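Local coordinates for protein putative transcriptional regulator (MarR/EmrR family) (Acinetobacter sp. ADP1, PDB 3NRV) that probably binds DNA as a dimeric transcriptional regulator of the MarR/EmrR family, through a winged helix-turn-helix fold, at residues C[41-46]-C[109-114]. Sequence-based numbering, arbitrary orientation.
Sequences TEWRII and EVASDF
With CG swung anti to its backbone N (chi1 166°) and the indole turned across that bond (chi2 -109°), Trp43 sends its six-membered ring out from helix 40-51 to the backbone of helix 102-122, where Ala111 and Ser112 receive it. The meeting illustrates how a large aromatic group can bridge two helices when the opposing residues are small: the nearest CA atoms, those of Trp43 and Ala111, stay 8.4 Å apart, and the indole spans the interval. The contact is made by the outer atoms of the six-membered ring, CZ3 and CH2. CZ3 of Trp43 lies 3.5 Å from CB of Ala111, while the neighbouring CH2 of Trp43 comes within 3.7 Å of CA of Ser112. Both partners approach the ring obliquely. Because the side chain of Ala111 is no more than a methyl, and Ser112 presents its CA and CB, the ring reaches close to the main chain, with CH2 of Trp43 also 3.7 Å from the amide N of Ser112. The serine hydroxyl, set between its own backbone N and carbonyl carbon (chi1 56°), hydrogen-bonds to the carbonyl O of Tyr108 one turn earlier, which satisfies this polar group within its own helix. Tyr32 of helix 13-36 stacks on the indole, and Ile7 of the second subunit packs against Trp43. In the MarR fold helix 40-51 belongs to the winged-helix domain and helix 102-122 to the helices that usually form the dimer, so this buried contact probably joins the two parts. Across the two segments the chemistry is van der Waals and hydrophobic, which implies that their fit depends on ring shape and close approach rather than on directional polar bonds.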
loop_
_atom_site.group_PDB
_atom_site.type_symbol
_atom_site.label_atom_id
_atom_site.label_comp_id
_atom_site.label_asym_id
_atom_site.label_seq_id
_atom_site.Cartn_x
_atom_site.Cartn_y
_atom_site.Cartn_z
ATOM N N THR C 41 5.535 -4.533 4.640
ATOM C CA THR C 41 6.436 -3.721 3.828
ATOM C C THR C 41 7.780 -4.414 3.598
ATOM O O THR C 41 8.339 -4.369 2.499
ATOM C CB THR C 41 6.602 -2.310 4.409
ATOM O OG1 THR C 41 5.327 -1.650 4.366
ATOM C CG2 THR C 41 7.622 -1.513 3.591
ATOM N N GLU C 42 8.290 -5.081 4.625
ATOM C CA GLU C 42 9.455 -5.951 4.434
ATOM C C GLU C 42 9.211 -6.980 3.329
ATOM O O GLU C 42 10.059 -7.165 2.441
ATOM C CB GLU C 42 9.829 -6.633 5.759
ATOM C CG GLU C 42 10.443 -5.614 6.722
ATOM C CD GLU C 42 10.703 -6.157 8.115
ATOM O OE1 GLU C 42 9.876 -6.915 8.641
ATOM O OE2 GLU C 42 11.745 -5.807 8.687
ATOM N N TRP C 43 8.066 -7.657 3.396
ATOM C CA TRP C 43 7.692 -8.644 2.370
ATOM C C TRP C 43 7.625 -8.020 0.960
ATOM O O TRP C 43 8.134 -8.585 0.002
ATOM C CB TRP C 43 6.355 -9.354 2.705
ATOM C CG TRP C 43 5.856 -10.076 1.509
ATOM C CD1 TRP C 43 4.777 -9.762 0.732
ATOM C CD2 TRP C 43 6.505 -11.183 0.869
ATOM N NE1 TRP C 43 4.698 -10.635 -0.337
ATOM C CE2 TRP C 43 5.743 -11.506 -0.276
ATOM C CE3 TRP C 43 7.643 -11.934 1.167
ATOM C CZ2 TRP C 43 6.087 -12.562 -1.116
ATOM C CZ3 TRP C 43 7.978 -12.981 0.326
ATOM C CH2 TRP C 43 7.203 -13.281 -0.800
ATOM N N ARG C 44 6.994 -6.855 0.830
ATOM C CA ARG C 44 6.894 -6.211 -0.480
ATOM C C ARG C 44 8.280 -5.981 -1.088
ATOM O O ARG C 44 8.511 -6.193 -2.279
ATOM C CB ARG C 44 6.112 -4.881 -0.385
ATOM C CG ARG C 44 4.634 -5.056 0.066
ATOM C CD ARG C 44 3.903 -3.701 0.156
ATOM N NE ARG C 44 3.759 -3.106 -1.181
ATOM C CZ ARG C 44 3.551 -1.810 -1.427
ATOM N NH1 ARG C 44 3.478 -0.947 -0.428
ATOM N NH2 ARG C 44 3.421 -1.380 -2.685
ATOM N N ILE C 45 9.218 -5.556 -0.258
ATOM C CA ILE C 45 10.555 -5.292 -0.754
ATOM C C ILE C 45 11.316 -6.577 -1.110
ATOM O O ILE C 45 11.952 -6.658 -2.153
ATOM C CB ILE C 45 11.346 -4.448 0.249
ATOM C CG1 ILE C 45 10.784 -3.022 0.217
ATOM C CG2 ILE C 45 12.813 -4.448 -0.117
ATOM C CD1 ILE C 45 11.293 -2.123 1.331
ATOM N N ILE C 46 11.244 -7.571 -0.231
ATOM C CA ILE C 46 11.856 -8.871 -0.502
ATOM C C ILE C 46 11.356 -9.417 -1.837
ATOM O O ILE C 46 12.132 -9.921 -2.663
ATOM C CB ILE C 46 11.573 -9.851 0.675
ATOM C CG1 ILE C 46 12.514 -9.515 1.835
ATOM C CG2 ILE C 46 11.760 -11.303 0.258
ATOM C CD1 ILE C 46 12.005 -9.989 3.135
ATOM N N GLU C 109 11.548 -17.941 -0.867
ATOM C CA GLU C 109 11.161 -19.271 -1.306
ATOM C C GLU C 109 9.983 -19.762 -0.470
ATOM O O GLU C 109 8.974 -20.183 -1.017
ATOM C CB GLU C 109 12.358 -20.221 -1.167
ATOM C CG GLU C 109 12.094 -21.670 -1.578
ATOM C CD GLU C 109 13.301 -22.579 -1.305
ATOM O OE1 GLU C 109 14.370 -22.071 -0.874
ATOM O OE2 GLU C 109 13.181 -23.802 -1.516
ATOM N N VAL C 110 10.092 -19.678 0.853
ATOM C CA VAL C 110 9.002 -20.156 1.699
ATOM C C VAL C 110 7.789 -19.213 1.798
ATOM O O VAL C 110 6.658 -19.681 1.894
ATOM C CB VAL C 110 9.486 -20.622 3.117
ATOM C CG1 VAL C 110 10.547 -21.726 2.989
ATOM C CG2 VAL C 110 10.009 -19.449 3.949
ATOM N N ALA C 111 8.003 -17.899 1.786
ATOM C CA ALA C 111 6.881 -16.967 1.963
ATOM C C ALA C 111 6.109 -16.723 0.667
ATOM O O ALA C 111 4.953 -16.294 0.705
ATOM C CB ALA C 111 7.351 -15.632 2.551
ATOM N N SER C 112 6.736 -16.983 -0.480
ATOM C CA SER C 112 6.058 -16.710 -1.747
ATOM C C SER C 112 4.829 -17.614 -1.915
ATOM O O SER C 112 3.820 -17.199 -2.472
ATOM C CB SER C 112 7.019 -16.818 -2.940
ATOM O OG SER C 112 7.656 -18.074 -2.978
ATOM N N ASP C 113 4.890 -18.835 -1.388
ATOM C CA ASP C 113 3.724 -19.726 -1.439
ATOM C C ASP C 113 2.512 -19.125 -0.723
ATOM O O ASP C 113 1.377 -19.231 -1.184
ATOM C CB ASP C 113 4.062 -21.063 -0.799
ATOM C CG ASP C 113 5.266 -21.712 -1.432
ATOM O OD1 ASP C 113 5.319 -21.745 -2.675
ATOM O OD2 ASP C 113 6.156 -22.177 -0.693
ATOM N N PHE C 114 2.780 -18.502 0.411
ATOM C CA PHE C 114 1.768 -17.832 1.201
ATOM C C PHE C 114 1.210 -16.617 0.443
ATOM O O PHE C 114 0.001 -16.401 0.421
ATOM C CB PHE C 114 2.404 -17.438 2.522
ATOM C CG PHE C 114 1.466 -16.809 3.515
ATOM C CD1 PHE C 114 0.459 -17.550 4.119
ATOM C CD2 PHE C 114 1.643 -15.491 3.902
ATOM C CE1 PHE C 114 -0.380 -16.970 5.076
ATOM C CE2 PHE C 114 0.809 -14.908 4.865
ATOM C CZ PHE C 114 -0.204 -15.653 5.448
#